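Local coordinates for probable hydrogenase nickel incorporation protein hypB (PDB 2HF9), which binds and slowly hydrolyses GTP as a homodimeric maturation factor that regulates metal binding and is probably needed to insert nickel into [NiFe] hydrogenases, at the interface of chains A and B. Coordinates in Å, arbitrary orientation; residue numbers count along the deposited sequence, not the author numbering. Chains: chain A/B, Probable hydrogenase nickel incorporation protein hypB.

Contact 1: the interface of chains A and B. Residues chain A 100, 129, 131-132, 159; chain B 74-75, 98-100, 127-129.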
loop_
_atom_site.group_PDB
_atom_site.type_symbol
_atom_site.label_atom_id
_atom_site.label_comp_id
_atom_site.label_asym_id
_atom_site.label_seq_id
_atom_site.Cartn_x
_atom_site.Cartn_y
_atom_site.Cartn_z
ATOM N N CYS A 100 6.689 2.311 -8.753
ATOM C CA CYS A 100 6.138 1.613 -7.592
ATOM C C CYS A 100 7.188 0.783 -6.850
ATOM O O CYS A 100 6.850 -0.121 -6.080
ATOM C CB CYS A 100 4.954 0.738 -8.013
ATOM S SG CYS A 100 5.323 -0.429 -9.329
ATOM N N ASN A 129 4.553 -0.362 -1.035
ATOM C CA ASN A 129 3.908 -1.173 -2.066
ATOM C C ASN A 129 4.282 -2.624 -1.798
ATOM O O ASN A 129 5.460 -2.930 -1.595
ATOM C CB ASN A 129 4.404 -0.758 -3.464
ATOM C CG ASN A 129 3.516 -1.276 -4.601
ATOM O OD1 ASN A 129 3.326 -2.482 -4.771
ATOM N ND2 ASN A 129 2.993 -0.354 -5.399
ATOM N N ILE A 131 3.610 -5.133 -3.986
ATOM C CA ILE A 131 3.645 -5.838 -5.270
ATOM C C ILE A 131 4.990 -5.693 -5.997
ATOM O O ILE A 131 5.753 -6.661 -6.072
ATOM C CB ILE A 131 2.449 -5.432 -6.189
ATOM C CG1 ILE A 131 1.135 -6.019 -5.670
ATOM C CG2 ILE A 131 2.656 -5.916 -7.615
ATOM C CD1 ILE A 131 0.376 -5.119 -4.740
ATOM N N CYS A 132 5.282 -4.489 -6.499
ATOM C CA CYS A 132 6.436 -4.248 -7.384
ATOM C C CYS A 132 7.826 -4.511 -6.794
ATOM O O CYS A 132 8.675 -5.088 -7.482
ATOM C CB CYS A 132 6.412 -2.824 -7.938
ATOM S SG CYS A 132 4.833 -2.239 -8.547
ATOM N N HIS A 159 -0.536 -11.573 -0.140
ATOM C CA HIS A 159 0.641 -11.130 -0.892
ATOM C C HIS A 159 1.848 -12.053 -0.677
ATOM O O HIS A 159 2.898 -11.596 -0.216
ATOM C CB HIS A 159 1.004 -9.679 -0.530
ATOM C CG HIS A 159 -0.151 -8.727 -0.605
ATOM N ND1 HIS A 159 -0.437 -7.992 -1.735
ATOM C CD2 HIS A 159 -1.087 -8.386 0.314
ATOM C CE1 HIS A 159 -1.504 -7.246 -1.512
ATOM N NE2 HIS A 159 -1.919 -7.465 -0.278
ATOM N N ASP B 74 -7.612 -8.393 -6.967
ATOM C CA ASP B 74 -6.423 -8.554 -6.119
ATOM C C ASP B 74 -5.611 -9.755 -6.597
ATOM O O ASP B 74 -6.063 -10.493 -7.473
ATOM C CB ASP B 74 -6.807 -8.717 -4.640
ATOM C CG ASP B 74 -5.669 -8.336 -3.692
ATOM O OD1 ASP B 74 -4.627 -7.819 -4.156
ATOM O OD2 ASP B 74 -5.811 -8.564 -2.477
ATOM N N VAL B 75 -4.415 -9.943 -6.036
ATOM C CA VAL B 75 -3.572 -11.097 -6.375
ATOM C C VAL B 75 -4.388 -12.378 -6.224
ATOM O O VAL B 75 -4.481 -13.186 -7.155
ATOM C CB VAL B 75 -2.292 -11.188 -5.498
ATOM C CG1 VAL B 75 -1.352 -12.259 -6.048
ATOM C CG2 VAL B 75 -1.578 -9.843 -5.425
ATOM N N LYS B 98 0.839 -9.571 -10.656
ATOM C CA LYS B 98 1.826 -8.588 -10.221
ATOM C C LYS B 98 1.478 -7.185 -10.701
ATOM O O LYS B 98 2.312 -6.275 -10.634
ATOM C CB LYS B 98 3.221 -8.981 -10.714
ATOM C CG LYS B 98 3.849 -10.131 -9.950
ATOM C CD LYS B 98 5.187 -10.505 -10.557
ATOM C CE LYS B 98 5.812 -11.686 -9.840
ATOM N NZ LYS B 98 5.097 -12.959 -10.137
ATOM N N GLU B 99 0.255 -7.003 -11.189
ATOM C CA GLU B 99 -0.153 -5.687 -11.652
ATOM C C GLU B 99 -0.551 -4.779 -10.497
ATOM O O GLU B 99 -1.213 -5.190 -9.541
ATOM C CB GLU B 99 -1.240 -5.751 -12.731
ATOM C CG GLU B 99 -1.318 -4.496 -13.612
ATOM C CD GLU B 99 0.047 -3.989 -14.081
ATOM O OE1 GLU B 99 0.703 -3.219 -13.333
ATOM O OE2 GLU B 99 0.455 -4.348 -15.208
ATOM N N CYS B 100 -0.123 -3.531 -10.620
ATOM C CA CYS B 100 -0.209 -2.547 -9.567
ATOM C C CYS B 100 -1.635 -2.001 -9.437
ATOM O O CYS B 100 -2.038 -1.514 -8.380
ATOM C CB CYS B 100 0.785 -1.433 -9.903
ATOM S SG CYS B 100 1.235 -0.392 -8.552
ATOM N N VAL B 127 -6.947 -2.687 -7.009
ATOM C CA VAL B 127 -5.818 -3.217 -6.246
ATOM C C VAL B 127 -5.379 -2.167 -5.218
ATOM O O VAL B 127 -5.267 -0.983 -5.546
ATOM C CB VAL B 127 -4.627 -3.586 -7.165
ATOM C CG1 VAL B 127 -3.583 -4.411 -6.408
ATOM C CG2 VAL B 127 -5.107 -4.355 -8.389
ATOM N N GLY B 128 -5.155 -2.608 -3.981
ATOM C CA GLY B 128 -4.657 -1.729 -2.918
ATOM C C GLY B 128 -3.280 -1.192 -3.259
ATOM O O GLY B 128 -2.315 -1.953 -3.316
ATOM N N ASN B 129 -3.207 0.121 -3.486
ATOM C CA ASN B 129 -1.997 0.825 -3.943
ATOM C C ASN B 129 -2.301 2.303 -4.191
ATOM O O ASN B 129 -3.342 2.633 -4.770
ATOM C CB ASN B 129 -1.449 0.207 -5.238
ATOM C CG ASN B 129 -0.443 -0.909 -4.982
ATOM O OD1 ASN B 129 0.289 -0.892 -3.990
ATOM N ND2 ASN B 129 -0.401 -1.884 -5.887
#
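The metal-binding cysteines of HypB, a G3E-family GTPase of the SIMIBI class, lie at the dimer interface, and the loops that carry them meet here. In chain A they form a disulfide, A:Cys100 SG to A:Cys132 SG at 2.0 Å, so this pair is oxidised and its sulfurs are tied to each other. B:Cys100, its SG anti to the backbone N (chi1 -162°), brings its sulfur SG to 4.0 Å from A:Cys132 SG, a contact without a bond. Beside the sulfurs A:Asn129 and B:Asn129 cross at about a right angle, their amide planes 33° apart. A:Asn129 ND2 lies 3.1 Å from B:Asn129 OD1, but its N-H points away, so this is contact only. Bonds within each chain use A:Asn129 OD1 and B:Asn129 ND2. A:Asn129 OD1 accepts from A:Ile131 N at 2.8 Å, in the carbonyl plane, and from A:Cys132 N, which comes at 3.3 Å from above that plane; an amide carbonyl suits this turn because it can cap two backbone N-H groups. B:Asn129 ND2 donates nearly straight (169° at H) to B:Cys100 O at 3.0 Å, which probably steadies the cysteine loop. Branched A:Ile131 presents CG2 against the B:Lys98 backbone, 3.8 Å from CA, and CD1 against B:Asn129 ND2 at 3.5 Å.

Contact 2: the interface of chains A and B. Residues chain A 46-47, 130, 150-151, 155, 159; chain B 46-48, 150-151, 173.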
loop_
_atom_site.group_PDB
_atom_site.type_symbol
_atom_site.label_atom_id
_atom_site.label_comp_id
_atom_site.label_asym_id
_atom_site.label_seq_id
_atom_site.Cartn_x
_atom_site.Cartn_y
_atom_site.Cartn_z
ATOM N N ALA A 46 3.726 -2.121 3.237
ATOM C CA ALA A 46 2.513 -1.464 2.766
ATOM C C ALA A 46 2.579 0.030 3.106
ATOM O O ALA A 46 3.549 0.494 3.712
ATOM C CB ALA A 46 1.292 -2.110 3.391
ATOM N N ILE A 47 1.561 0.787 2.717
ATOM C CA ILE A 47 1.532 2.214 3.044
ATOM C C ILE A 47 1.318 2.393 4.548
ATOM O O ILE A 47 0.346 1.883 5.110
ATOM C CB ILE A 47 0.423 2.977 2.275
ATOM C CG1 ILE A 47 0.622 2.875 0.753
ATOM C CG2 ILE A 47 0.354 4.440 2.734
ATOM C CD1 ILE A 47 1.654 3.838 0.167
ATOM N N LEU A 130 3.288 -3.512 -1.797
ATOM C CA LEU A 130 3.531 -4.935 -1.553
ATOM C C LEU A 130 3.624 -5.783 -2.825
ATOM O O LEU A 130 3.714 -7.011 -2.748
ATOM C CB LEU A 130 2.464 -5.516 -0.612
ATOM C CG LEU A 130 2.513 -5.178 0.881
ATOM C CD1 LEU A 130 1.339 -5.833 1.595
ATOM C CD2 LEU A 130 3.838 -5.603 1.527
ATOM N N THR A 150 -3.131 -3.214 11.287
ATOM C CA THR A 150 -4.201 -2.318 10.842
ATOM C C THR A 150 -4.571 -2.449 9.361
ATOM O O THR A 150 -5.566 -1.873 8.915
ATOM C CB THR A 150 -3.908 -0.844 11.199
ATOM O OG1 THR A 150 -2.683 -0.418 10.583
ATOM C CG2 THR A 150 -3.810 -0.677 12.704
ATOM N N GLU A 151 -3.768 -3.205 8.617
ATOM C CA GLU A 151 -4.054 -3.525 7.218
ATOM C C GLU A 151 -4.976 -4.749 7.113
ATOM O O GLU A 151 -5.479 -5.068 6.037
ATOM C CB GLU A 151 -2.748 -3.767 6.456
ATOM C CG GLU A 151 -1.855 -2.524 6.334
ATOM C CD GLU A 151 -0.381 -2.810 6.595
ATOM O OE1 GLU A 151 0.081 -3.944 6.329
ATOM O OE2 GLU A 151 0.322 -1.888 7.064
ATOM N N THR A 155 -3.448 -9.886 5.159
ATOM C CA THR A 155 -2.433 -9.167 4.385
ATOM C C THR A 155 -1.233 -10.024 3.965
ATOM O O THR A 155 -0.732 -9.894 2.842
ATOM C CB THR A 155 -1.974 -7.908 5.159
ATOM O OG1 THR A 155 -3.107 -7.053 5.354
ATOM C CG2 THR A 155 -0.902 -7.143 4.396
ATOM N N HIS A 159 -0.536 -11.573 -0.140
ATOM C CA HIS A 159 0.641 -11.130 -0.892
ATOM C C HIS A 159 1.848 -12.053 -0.677
ATOM O O HIS A 159 2.898 -11.596 -0.216
ATOM C CB HIS A 159 1.004 -9.679 -0.530
ATOM C CG HIS A 159 -0.151 -8.727 -0.605
ATOM N ND1 HIS A 159 -0.437 -7.992 -1.735
ATOM C CD2 HIS A 159 -1.087 -8.386 0.314
ATOM C CE1 HIS A 159 -1.504 -7.246 -1.512
ATOM N NE2 HIS A 159 -1.919 -7.465 -0.278
ATOM N N ALA B 46 -5.075 2.471 -0.168
ATOM C CA ALA B 46 -3.833 1.831 0.228
ATOM C C ALA B 46 -4.132 0.362 0.517
ATOM O O ALA B 46 -5.181 -0.145 0.138
ATOM C CB ALA B 46 -3.245 2.521 1.459
ATOM N N ILE B 47 -3.219 -0.320 1.193
ATOM C CA ILE B 47 -3.423 -1.713 1.552
ATOM C C ILE B 47 -4.143 -1.753 2.899
ATOM O O ILE B 47 -3.647 -1.208 3.885
ATOM C CB ILE B 47 -2.072 -2.477 1.635
ATOM C CG1 ILE B 47 -1.300 -2.391 0.307
ATOM C CG2 ILE B 47 -2.294 -3.918 2.056
ATOM C CD1 ILE B 47 -0.491 -1.065 0.108
ATOM N N GLY B 48 -5.324 -2.366 2.922
ATOM C CA GLY B 48 -6.111 -2.509 4.151
ATOM C C GLY B 48 -6.853 -1.263 4.617
ATOM O O GLY B 48 -7.343 -1.229 5.746
ATOM N N THR B 150 -4.600 5.057 10.121
ATOM C CA THR B 150 -3.513 4.181 10.581
ATOM C C THR B 150 -2.313 4.133 9.628
ATOM O O THR B 150 -1.254 3.620 9.983
ATOM C CB THR B 150 -4.004 2.750 10.921
ATOM O OG1 THR B 150 -4.681 2.170 9.793
ATOM C CG2 THR B 150 -4.937 2.785 12.123
ATOM N N GLU B 151 -2.479 4.695 8.432
ATOM C CA GLU B 151 -1.381 4.841 7.477
ATOM C C GLU B 151 -0.493 6.055 7.806
ATOM O O GLU B 151 0.570 6.241 7.213
ATOM C CB GLU B 151 -1.938 4.935 6.056
ATOM C CG GLU B 151 -2.579 3.636 5.565
ATOM C CD GLU B 151 -3.837 3.856 4.726
ATOM O OE1 GLU B 151 -3.954 4.907 4.063
ATOM O OE2 GLU B 151 -4.717 2.966 4.733
ATOM N N LYS B 173 -11.206 4.847 9.410
ATOM C CA LYS B 173 -10.654 4.446 10.710
ATOM C C LYS B 173 -10.405 5.625 11.650
ATOM O O LYS B 173 -9.424 5.629 12.396
ATOM C CB LYS B 173 -9.380 3.596 10.550
ATOM C CG LYS B 173 -9.534 2.380 9.651
ATOM C CD LYS B 173 -8.250 1.561 9.590
ATOM C CE LYS B 173 -8.255 0.625 8.389
ATOM N NZ LYS B 173 -6.862 0.282 7.972
HETATM O O HOH W 1 -1.321 0.285 3.553
HETATM O O HOH W 2 -2.984 0.674 8.105
#
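The imidazole of A:His159 has A:Leu130 CD1 on one face, 3.7 Å above the plane and offset toward the rim, and A:Thr155 O in plane at its edge. Beside this group sits B:Ile47 of the P-loop (Walker A motif), whose CG2 reaches A:Leu130 CD1 obliquely at 4.1 Å. A:Ile47 and B:Ile47 cross at about a right angle; A:Ile47 CB lies 3.8 Å from B:Ala46 CB, and B:Ile47 CB the same from A:Ala46 CB, the small methyl admitting the branched chain. Water 1 joins A:Ile47 O to B:Ile47 O, satisfying two backbone carbonyls, one from each chain. Farther along, A:Thr150 and B:Thr150 meet tip to tip, CB to CB at 3.6 Å. Both hydroxyls occupy the crowded position between backbone N and carbonyl carbon (chi1 59° and 56°), where water 2 bridges them. B:Lys173, lysine of the NKxD guanine-specificity motif, extended beyond CG, donates from NZ to A:Thr150 O and B:Gly48 O, each at 2.7 Å, from above both carbonyl planes. An alanine here would remove NZ and both bonds, and would probably loosen the tie between the P-loop and the partner's 3-10 helix 149-151. The site joins the nucleotide-binding loops of both subunits, and may couple bound nucleotide to dimerisation.

Contact 3: the interface of chains A and B. Residues chain A 47, 74-76, 97; chain B 131, 157-160.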
loop_
_atom_site.group_PDB
_atom_site.type_symbol
_atom_site.label_atom_id
_atom_site.label_comp_id
_atom_site.label_asym_id
_atom_site.label_seq_id
_atom_site.Cartn_x
_atom_site.Cartn_y
_atom_site.Cartn_z
ATOM N N ILE A 47 1.561 0.787 2.717
ATOM C CA ILE A 47 1.532 2.214 3.044
ATOM C C ILE A 47 1.318 2.393 4.548
ATOM O O ILE A 47 0.346 1.883 5.110
ATOM C CB ILE A 47 0.423 2.977 2.275
ATOM C CG1 ILE A 47 0.622 2.875 0.753
ATOM C CG2 ILE A 47 0.354 4.440 2.734
ATOM C CD1 ILE A 47 1.654 3.838 0.167
ATOM N N ASP A 74 10.547 7.857 -1.995
ATOM C CA ASP A 74 9.089 7.993 -2.073
ATOM C C ASP A 74 8.754 9.071 -3.095
ATOM O O ASP A 74 9.654 9.755 -3.577
ATOM C CB ASP A 74 8.492 8.336 -0.704
ATOM C CG ASP A 74 7.003 8.017 -0.609
ATOM O OD1 ASP A 74 6.447 7.342 -1.507
ATOM O OD2 ASP A 74 6.378 8.451 0.374
ATOM N N VAL A 75 7.471 9.211 -3.430
ATOM C CA VAL A 75 6.998 10.250 -4.356
ATOM C C VAL A 75 7.535 11.622 -3.941
ATOM O O VAL A 75 8.137 12.337 -4.747
ATOM C CB VAL A 75 5.449 10.304 -4.431
ATOM C CG1 VAL A 75 4.998 11.105 -5.654
ATOM C CG2 VAL A 75 4.853 8.896 -4.477
ATOM N N ILE A 76 7.302 11.977 -2.683
ATOM C CA ILE A 76 7.914 13.152 -2.073
ATOM C C ILE A 76 8.822 12.659 -0.946
ATOM O O ILE A 76 8.373 12.399 0.176
ATOM C CB ILE A 76 6.856 14.180 -1.580
ATOM C CG1 ILE A 76 5.835 14.466 -2.695
ATOM C CG2 ILE A 76 7.538 15.477 -1.137
ATOM C CD1 ILE A 76 4.577 15.170 -2.242
ATOM N N GLY A 97 8.910 9.430 -8.280
ATOM C CA GLY A 97 7.887 9.691 -9.295
ATOM C C GLY A 97 6.758 8.681 -9.263
ATOM O O GLY A 97 6.205 8.393 -8.203
ATOM N N ILE B 131 -0.110 4.596 -5.861
ATOM C CA ILE B 131 0.608 5.228 -6.973
ATOM C C ILE B 131 -0.078 4.973 -8.317
ATOM O O ILE B 131 -0.592 5.888 -8.958
ATOM C CB ILE B 131 2.098 4.765 -7.071
ATOM C CG1 ILE B 131 2.743 4.574 -5.684
ATOM C CG2 ILE B 131 2.898 5.710 -7.988
ATOM C CD1 ILE B 131 2.835 5.828 -4.812
ATOM N N GLU B 157 -0.978 13.981 1.704
ATOM C CA GLU B 157 -0.015 14.917 1.117
ATOM C C GLU B 157 1.155 14.209 0.417
ATOM O O GLU B 157 1.775 14.775 -0.481
ATOM C CB GLU B 157 0.454 15.979 2.130
ATOM C CG GLU B 157 1.305 15.486 3.290
ATOM C CD GLU B 157 1.789 16.625 4.196
ATOM O OE1 GLU B 157 2.169 16.347 5.349
ATOM O OE2 GLU B 157 1.795 17.796 3.760
ATOM N N LYS B 158 1.420 12.963 0.806
ATOM C CA LYS B 158 2.477 12.151 0.183
ATOM C C LYS B 158 2.081 11.550 -1.170
ATOM O O LYS B 158 2.945 11.072 -1.914
ATOM C CB LYS B 158 2.902 11.019 1.115
ATOM C CG LYS B 158 3.828 11.435 2.236
ATOM C CD LYS B 158 4.079 10.254 3.153
ATOM C CE LYS B 158 5.211 10.532 4.109
ATOM N NZ LYS B 158 5.660 9.278 4.780
ATOM N N HIS B 159 0.786 11.552 -1.479
ATOM C CA HIS B 159 0.301 10.928 -2.710
ATOM C C HIS B 159 -0.703 11.810 -3.454
ATOM O O HIS B 159 -1.836 11.385 -3.702
ATOM C CB HIS B 159 -0.287 9.542 -2.414
ATOM C CG HIS B 159 0.641 8.655 -1.647
ATOM N ND1 HIS B 159 0.641 8.597 -0.270
ATOM C CD2 HIS B 159 1.623 7.819 -2.059
ATOM C CE1 HIS B 159 1.573 7.751 0.132
ATOM N NE2 HIS B 159 2.185 7.267 -0.933
ATOM N N PRO B 160 -0.277 13.030 -3.843
ATOM C CA PRO B 160 -1.197 14.013 -4.426
ATOM C C PRO B 160 -1.817 13.585 -5.761
ATOM O O PRO B 160 -2.976 13.906 -6.021
ATOM C CB PRO B 160 -0.318 15.258 -4.614
ATOM C CG PRO B 160 1.074 14.748 -4.670
ATOM C CD PRO B 160 1.104 13.549 -3.770
HETATM O O HOH W 3 5.425 10.651 -1.049
#
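Tight packing in this part of the HypB dimer interface is carried mostly by aliphatic side chains set against the partner's 157-160 backbone and imidazole, whereas its polar side is bridged by water. A:Val75 CG2, anti to the carbonyl carbon, meets B:Ile131 CD1 tip to tip at 3.7 Å, and A:Val75 CB rests 3.6 Å from B:Lys158 O. A beta-branched valine suits this turn after strand 68-74, since it offers a short, stiff surface. A:Ile76 is longer: its CG1 is anti to the carbonyl carbon (chi1 -50°), and the side chain crosses obliquely over B:Pro160, first residue of helix 160-164, CD1 to CD at 4.1 Å. The P-loop residue A:Ile47 brings CD1 to the rim of the B:His159 imidazole, off to one side of the ring plane, 3.6 Å from NE2. On the looser side no direct polar bond spans the chains. Instead water 3 gathers the A:Asp74 carboxylate oxygen OD2, A:Ile76 N along a nearly straight line (171° at H), and B:Lys158 O. The extended B:Lys158 crosses A:Asp74 at about a right angle; NZ stays 4.5 Å from OD2, so opposite charges could attract without a salt bridge. The contact seats the segment holding the nucleotide-pocket lysine B:Lys158 on the other subunit, which may help link nucleotide binding to dimer formation.

Contact 1 and contact 2 have C-alpha centres about 12 Å apart and share A:His159; contact 2 and contact 3 lie about 15 Å apart and share A:Ile47; contact 1 and contact 3 are separated by about 16 Å. By two-fold symmetry, B:Asp74, B:Val75, A:Ile131 and A:His159 in contact 1 correspond to A:Asp74, A:Val75, B:Ile131 and B:His159 in contact 3. The three patches lie near one another on one interface that includes the metal-binding cysteines and the P-loops. HypB regulates metal binding; this closeness suggests a route from nucleotide to metal site, although this one structure does not show the change.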